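Local structure of probable FAD-dependent oxidoreductase PA4991 (Pseudomonas aeruginosa PAO1, 5EZ7) at residues A[9-14]-A[34-39]; A[170-175]-A[377-382]. The protein binds one FAD per monomer and probably acts as an FAD-dependent oxidoreductase, although its physiological substrate is unknown. One frame throughout, in Å; residues are numbered along the deposited sequence.

Contact 1 (A[9-14]-A[34-39]); sequences DILIVG and VLVESA. With FAD (flavin-adenine dinucleotide), chain B.
Val13 and Ser38, one from each segment, lie on opposite faces of the FAD adenine. Val13 CG1, an apolar methyl suited to a ring face, lies against one side at the C2A–N1A rim, 3.6 Å from FAD C2A. Compact Ser38 comes close on the other, with OG over the six-membered ring, 3.1 Å from FAD C4A, and CB toward C2A and N1A. The second flat group, the Glu37 carboxylate, turns both oxygens to the ribose diol. Its chain bends at chi2 (71°), which sets CD on the ribose side; OE2 accepts from FAD O3B at 2.8 Å, and OE1 is modelled very close to O2B. OE2 also takes Gly15 N, and OE1 receives Ala39 N at 2.9 Å through its anti lone pair, so protein amides fix the rotation of the acid. This is the beta-alpha-beta unit of a Rossmann-type dinucleotide fold, in which the glycine-rich turn follows the first strand and an acidic residue ends the second. Strands 10-13 and 34-37 run parallel, stitched by four backbone hydrogen bonds, among them Gly14 N to Val36 O at 2.7 Å. Gly14 CA stands 3.3 Å from FAD O4B, where a beta carbon would clash. Leu11 CD1 meets Val36 CG2 at 3.8 Å and Val34 on the face packed against Leu190; Ile12 and Leu35 fill the other, against helix 17-28.

Contact 2 (A[170-175]-A[377-382]); sequences DSLLAG and LPRPPL
Pro378 O receives the backbone N-H of Ala174 at 2.9 Å, the donor standing well above the carbonyl plane, and the CA-H of Leu173 points at the same oxygen. Ala174 N faces outward from its strand, whose other side bonds to strand 33-37. A proline can still accept through its C=O but has no N-H to give, so the rings of Pro378 and Pro380 pack on the strand instead. The CD atom of Pro380 sits 3.6 Å from Ala174 N and 3.9 Å from Leu172 CB, and small Ala174 lets the chain come close, its CB 3.7 Å from Arg379 C. Leu173 starts out away from the covering segment, but chi2 (63°) places CD1 back beside the Pro378 ring, 4.0 Å from Pro378 CD, and against Leu377 CB. Arg379 also begins by pointing away; a bend at chi3 (103°) turns NE back, and the guanidinium beyond it lies with Leu172 CB over one face and Asp170 CA at the edge. Arg379 NH2 is in van der Waals contact with Leu172 CD1 at 3.7 Å; Asp170 OD1, 6.7 Å from NH2, forms no salt bridge with it. Arginine can thus lay its flat end over buried Leu172 while its charge stays at the exposed side. Together these contacts take a proline-rich C-terminal segment across the outer edge of strand 172-174, an end strand of this chain's Rossmann-type FAD-binding sheet.

How the contacts relate
The two contacts lie about 9 Å apart between centres and belong to one mixed sheet, whose order begins 172-174, 33-37, 10-13, 201-204. Strand 33-37 is the shared member: contact 1 joins it to 10-13 on one side, and on the other probable hydrogen bonds tie Leu35 N to Ser171 O (2.9 Å) and Leu35 O to Leu173 N (2.8 Å). Both segments of contact 1 precede those of contact 2 in the sequence, and 377-382 returns from near the C-terminus to cover the sheet edge. Pro380 there touches Glu37, which binds the FAD ribose, and its side chain is about 8 Å from FAD.

Contact 1 (A[9-14]-A[34-39])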
loop_
_atom_site.group_PDB
_atom_site.type_symbol
_atom_site.label_atom_id
_atom_site.label_comp_id
_atom_site.label_asym_id
_atom_site.label_seq_id
_atom_site.Cartn_x
_atom_site.Cartn_y
_atom_site.Cartn_z
ATOM N N ASP A 9 -4.140 -21.463 11.698
ATOM C CA ASP A 9 -3.596 -21.976 10.475
ATOM C C ASP A 9 -2.467 -21.119 9.959
ATOM O O ASP A 9 -1.403 -21.656 9.734
ATOM C CB ASP A 9 -4.700 -22.139 9.425
ATOM C CG ASP A 9 -5.821 -23.110 9.892
ATOM O OD1 ASP A 9 -5.516 -24.188 10.488
ATOM O OD2 ASP A 9 -7.000 -22.753 9.675
ATOM N N ILE A 10 -2.727 -19.832 9.691
ATOM C CA ILE A 10 -1.696 -18.914 9.151
ATOM C C ILE A 10 -1.538 -17.729 10.081
ATOM O O ILE A 10 -2.525 -17.108 10.490
ATOM C CB ILE A 10 -1.934 -18.520 7.663
ATOM C CG1 ILE A 10 -1.772 -19.762 6.767
ATOM C CG2 ILE A 10 -0.862 -17.570 7.152
ATOM C CD1 ILE A 10 -3.080 -20.380 6.493
ATOM N N LEU A 11 -0.296 -17.485 10.466
ATOM C CA LEU A 11 0.103 -16.371 11.306
ATOM C C LEU A 11 0.799 -15.322 10.413
ATOM O O LEU A 11 1.800 -15.647 9.804
ATOM C CB LEU A 11 1.052 -16.927 12.346
ATOM C CG LEU A 11 1.785 -16.034 13.324
ATOM C CD1 LEU A 11 0.888 -15.052 14.061
ATOM C CD2 LEU A 11 2.553 -16.973 14.289
ATOM N N ILE A 12 0.240 -14.122 10.263
ATOM C CA ILE A 12 0.762 -13.073 9.382
ATOM C C ILE A 12 1.451 -12.011 10.277
ATOM O O ILE A 12 0.908 -11.658 11.326
ATOM C CB ILE A 12 -0.375 -12.344 8.612
ATOM C CG1 ILE A 12 -1.427 -13.267 8.025
ATOM C CG2 ILE A 12 0.142 -11.440 7.483
ATOM C CD1 ILE A 12 -0.895 -14.290 7.132
ATOM N N VAL A 13 2.637 -11.525 9.888
ATOM C CA VAL A 13 3.333 -10.464 10.635
ATOM C C VAL A 13 3.375 -9.244 9.725
ATOM O O VAL A 13 3.974 -9.265 8.638
ATOM C CB VAL A 13 4.761 -10.862 11.080
ATOM C CG1 VAL A 13 5.450 -9.732 11.856
ATOM C CG2 VAL A 13 4.719 -12.114 11.941
ATOM N N GLY A 14 2.681 -8.201 10.148
ATOM C CA GLY A 14 2.617 -6.970 9.419
ATOM C C GLY A 14 1.254 -6.689 8.846
ATOM O O GLY A 14 0.816 -7.412 7.988
ATOM N N VAL A 34 -4.105 -15.290 12.665
ATOM C CA VAL A 34 -3.751 -14.180 13.531
ATOM C C VAL A 34 -2.874 -13.231 12.719
ATOM O O VAL A 34 -1.964 -13.697 12.002
ATOM C CB VAL A 34 -2.971 -14.682 14.762
ATOM C CG1 VAL A 34 -2.369 -13.536 15.562
ATOM C CG2 VAL A 34 -3.899 -15.497 15.673
ATOM N N LEU A 35 -3.123 -11.920 12.840
ATOM C CA LEU A 35 -2.301 -10.909 12.175
ATOM C C LEU A 35 -1.712 -10.007 13.228
ATOM O O LEU A 35 -2.437 -9.346 13.978
ATOM C CB LEU A 35 -3.116 -10.096 11.182
ATOM C CG LEU A 35 -2.319 -9.186 10.229
ATOM C CD1 LEU A 35 -3.163 -8.746 9.026
ATOM C CD2 LEU A 35 -1.755 -7.946 10.919
ATOM N N VAL A 36 -0.389 -9.940 13.218
ATOM C CA VAL A 36 0.381 -9.295 14.260
ATOM C C VAL A 36 0.954 -8.032 13.677
ATOM O O VAL A 36 1.591 -8.089 12.626
ATOM C CB VAL A 36 1.545 -10.203 14.747
ATOM C CG1 VAL A 36 2.381 -9.485 15.804
ATOM C CG2 VAL A 36 0.988 -11.481 15.345
ATOM N N GLU A 37 0.718 -6.913 14.358
ATOM C CA GLU A 37 1.217 -5.575 13.958
ATOM C C GLU A 37 1.820 -4.877 15.184
ATOM O O GLU A 37 1.233 -4.899 16.267
ATOM C CB GLU A 37 0.068 -4.748 13.363
ATOM C CG GLU A 37 0.331 -3.258 13.292
ATOM C CD GLU A 37 1.364 -2.937 12.226
ATOM O OE1 GLU A 37 2.420 -2.307 12.560
ATOM O OE2 GLU A 37 1.062 -3.313 11.055
ATOM N N SER A 38 2.993 -4.287 15.003
ATOM C CA SER A 38 3.795 -3.734 16.102
ATOM C C SER A 38 3.546 -2.223 16.289
ATOM O O SER A 38 3.926 -1.645 17.306
ATOM C CB SER A 38 5.294 -4.034 15.860
ATOM O OG SER A 38 5.709 -3.550 14.573
ATOM N N ALA A 39 2.932 -1.588 15.310
ATOM C CA ALA A 39 2.586 -0.178 15.416
ATOM C C ALA A 39 1.150 -0.030 14.929
ATOM O O ALA A 39 0.272 -0.629 15.491
ATOM C CB ALA A 39 3.578 0.720 14.620
HETATM P PA FAD B . 3.688 -1.622 4.659
HETATM O O1A FAD B . 2.499 -0.798 4.284
HETATM O O2A FAD B . 5.016 -0.971 4.928
HETATM O O5B FAD B . 3.254 -2.494 5.910
HETATM C C5B FAD B . 4.183 -3.221 6.690
HETATM C C4B FAD B . 3.576 -3.316 8.074
HETATM O O4B FAD B . 4.367 -4.208 8.877
HETATM C C3B FAD B . 3.533 -1.949 8.764
HETATM O O3B FAD B . 2.203 -1.628 9.179
HETATM C C2B FAD B . 4.481 -2.121 9.936
HETATM O O2B FAD B . 4.128 -1.384 11.105
HETATM C C1B FAD B . 4.461 -3.634 10.164
HETATM N N9A FAD B . 5.679 -4.142 10.808
HETATM C C8A FAD B . 6.944 -3.799 10.510
HETATM N N7A FAD B . 7.799 -4.460 11.310
HETATM C C5A FAD B . 7.081 -5.243 12.123
HETATM C C6A FAD B . 7.390 -6.186 13.208
HETATM N N6A FAD B . 8.673 -6.403 13.533
HETATM N N1A FAD B . 6.373 -6.815 13.820
HETATM C C2A FAD B . 5.094 -6.583 13.471
HETATM N N3A FAD B . 4.737 -5.728 12.490
HETATM C C4A FAD B . 5.678 -5.039 11.799
HETATM N N1 FAD B . 1.643 1.584 -4.958
HETATM C C2 FAD B . 0.621 1.676 -5.835
HETATM O O2 FAD B . 0.157 0.626 -6.340
HETATM N N3 FAD B . 0.080 2.856 -6.186
HETATM C C4 FAD B . 0.518 4.013 -5.698
HETATM O O4 FAD B . -0.007 5.095 -6.030
HETATM C C4X FAD B . 1.627 3.994 -4.738
HETATM N N5 FAD B . 2.115 5.134 -4.212
HETATM C C5X FAD B . 3.123 5.103 -3.323
HETATM C C6 FAD B . 3.586 6.300 -2.792
HETATM C C7 FAD B . 4.616 6.313 -1.873
HETATM C C7M FAD B . 5.085 7.617 -1.301
HETATM C C8 FAD B . 5.217 5.029 -1.431
HETATM C C8M FAD B . 6.340 4.975 -0.418
HETATM C C9 FAD B . 4.762 3.840 -1.971
HETATM C C9A FAD B . 3.731 3.813 -2.908
HETATM N N10 FAD B . 3.234 2.604 -3.473
HETATM C C10 FAD B . 2.171 2.668 -4.381
HETATM C "C1'" FAD B . 3.762 1.305 -3.093
HETATM C "C2'" FAD B . 2.979 0.814 -1.888
HETATM O "O2'" FAD B . 2.790 1.857 -0.922
HETATM C "C3'" FAD B . 3.660 -0.389 -1.251
HETATM O "O3'" FAD B . 4.063 -1.298 -2.296
HETATM C "C4'" FAD B . 2.715 -1.107 -0.291
HETATM O "O4'" FAD B . 1.914 -0.186 0.450
HETATM C "C5'" FAD B . 3.477 -1.966 0.699
HETATM O "O5'" FAD B . 2.542 -2.736 1.467
HETATM P P FAD B . 3.089 -3.643 2.663
HETATM O O1P FAD B . 1.913 -4.092 3.491
HETATM O O2P FAD B . 3.996 -4.644 2.044
HETATM O O3P FAD B . 4.049 -2.640 3.466
#

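Contact 2 (A[170-175]-A[377-382])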
loop_
_atom_site.group_PDB
_atom_site.type_symbol
_atom_site.label_atom_id
_atom_site.label_comp_id
_atom_site.label_asym_id
_atom_site.label_seq_id
_atom_site.Cartn_x
_atom_site.Cartn_y
_atom_site.Cartn_z
ATOM N N ASP A 170 -11.606 -10.826 14.576
ATOM C CA ASP A 170 -10.840 -11.014 15.822
ATOM C C ASP A 170 -9.390 -11.458 15.616
ATOM O O ASP A 170 -8.667 -11.677 16.599
ATOM C CB ASP A 170 -11.545 -12.037 16.720
ATOM C CG ASP A 170 -11.843 -13.335 15.990
ATOM O OD1 ASP A 170 -12.378 -13.215 14.855
ATOM O OD2 ASP A 170 -11.576 -14.446 16.522
ATOM N N SER A 171 -8.948 -11.568 14.367
ATOM C CA SER A 171 -7.582 -12.018 14.088
ATOM C C SER A 171 -6.498 -11.004 14.487
ATOM O O SER A 171 -5.332 -11.370 14.600
ATOM C CB SER A 171 -7.418 -12.422 12.602
ATOM O OG SER A 171 -7.598 -11.350 11.692
ATOM N N LEU A 172 -6.875 -9.743 14.704
ATOM C CA LEU A 172 -5.889 -8.682 14.851
ATOM C C LEU A 172 -5.216 -8.610 16.210
ATOM O O LEU A 172 -5.886 -8.472 17.236
ATOM C CB LEU A 172 -6.531 -7.344 14.575
ATOM C CG LEU A 172 -7.076 -7.127 13.185
ATOM C CD1 LEU A 172 -7.714 -5.736 13.164
ATOM C CD2 LEU A 172 -5.991 -7.277 12.141
ATOM N N LEU A 173 -3.885 -8.613 16.202
ATOM C CA LEU A 173 -3.117 -8.580 17.418
ATOM C C LEU A 173 -1.998 -7.533 17.378
ATOM O O LEU A 173 -1.074 -7.609 16.559
ATOM C CB LEU A 173 -2.520 -9.958 17.674
ATOM C CG LEU A 173 -1.568 -10.055 18.870
ATOM C CD1 LEU A 173 -2.217 -9.746 20.210
ATOM C CD2 LEU A 173 -0.991 -11.444 18.870
ATOM N N ALA A 174 -2.075 -6.583 18.305
ATOM C CA ALA A 174 -0.936 -5.747 18.656
ATOM C C ALA A 174 0.126 -6.574 19.370
ATOM O O ALA A 174 -0.106 -7.039 20.467
ATOM C CB ALA A 174 -1.364 -4.566 19.553
ATOM N N GLY A 175 1.290 -6.699 18.754
ATOM C CA GLY A 175 2.445 -7.325 19.374
ATOM C C GLY A 175 3.738 -6.666 18.942
ATOM O O GLY A 175 3.953 -6.413 17.769
ATOM N N LEU A 377 -7.932 -10.003 22.492
ATOM C CA LEU A 377 -6.533 -9.687 22.233
ATOM C C LEU A 377 -6.359 -8.185 22.166
ATOM O O LEU A 377 -7.279 -7.514 21.748
ATOM C CB LEU A 377 -6.107 -10.324 20.907
ATOM C CG LEU A 377 -6.168 -11.862 20.900
ATOM C CD1 LEU A 377 -5.907 -12.404 19.505
ATOM C CD2 LEU A 377 -5.187 -12.505 21.873
ATOM N N PRO A 378 -5.193 -7.660 22.613
ATOM C CA PRO A 378 -4.926 -6.242 22.393
ATOM C C PRO A 378 -4.855 -5.941 20.869
ATOM O O PRO A 378 -4.364 -6.751 20.088
ATOM C CB PRO A 378 -3.592 -6.003 23.111
ATOM C CG PRO A 378 -2.982 -7.347 23.325
ATOM C CD PRO A 378 -4.123 -8.314 23.402
ATOM N N ARG A 379 -5.430 -4.812 20.468
ATOM C CA ARG A 379 -5.675 -4.538 19.073
ATOM C C ARG A 379 -4.787 -3.406 18.606
ATOM O O ARG A 379 -4.600 -2.415 19.311
ATOM C CB ARG A 379 -7.131 -4.197 18.826
ATOM C CG ARG A 379 -8.060 -5.262 19.371
ATOM C CD ARG A 379 -9.457 -5.125 18.815
ATOM N NE ARG A 379 -9.656 -6.130 17.786
ATOM C CZ ARG A 379 -9.998 -5.917 16.517
ATOM N NH1 ARG A 379 -10.238 -4.695 16.025
ATOM N NH2 ARG A 379 -10.113 -6.975 15.723
ATOM N N PRO A 380 -4.206 -3.565 17.419
ATOM C CA PRO A 380 -3.403 -2.467 16.880
ATOM C C PRO A 380 -4.297 -1.252 16.504
ATOM O O PRO A 380 -5.469 -1.440 16.184
ATOM C CB PRO A 380 -2.728 -3.090 15.650
ATOM C CG PRO A 380 -3.642 -4.186 15.225
ATOM C CD PRO A 380 -4.412 -4.650 16.451
ATOM N N PRO A 381 -3.760 -0.023 16.617
ATOM C CA PRO A 381 -4.492 1.130 16.114
ATOM C C PRO A 381 -4.371 1.294 14.594
ATOM O O PRO A 381 -3.492 0.733 13.997
ATOM C CB PRO A 381 -3.854 2.308 16.872
ATOM C CG PRO A 381 -2.517 1.837 17.316
ATOM C CD PRO A 381 -2.509 0.355 17.310
ATOM N N LEU A 382 -5.260 2.081 14.002
ATOM C CA LEU A 382 -5.149 2.525 12.629
ATOM C C LEU A 382 -4.298 3.755 12.496
ATOM O O LEU A 382 -4.305 4.616 13.355
ATOM C CB LEU A 382 -6.519 2.853 12.052
ATOM C CG LEU A 382 -7.458 1.664 11.899
ATOM C CD1 LEU A 382 -8.839 2.200 11.567
ATOM C CD2 LEU A 382 -7.024 0.797 10.745
#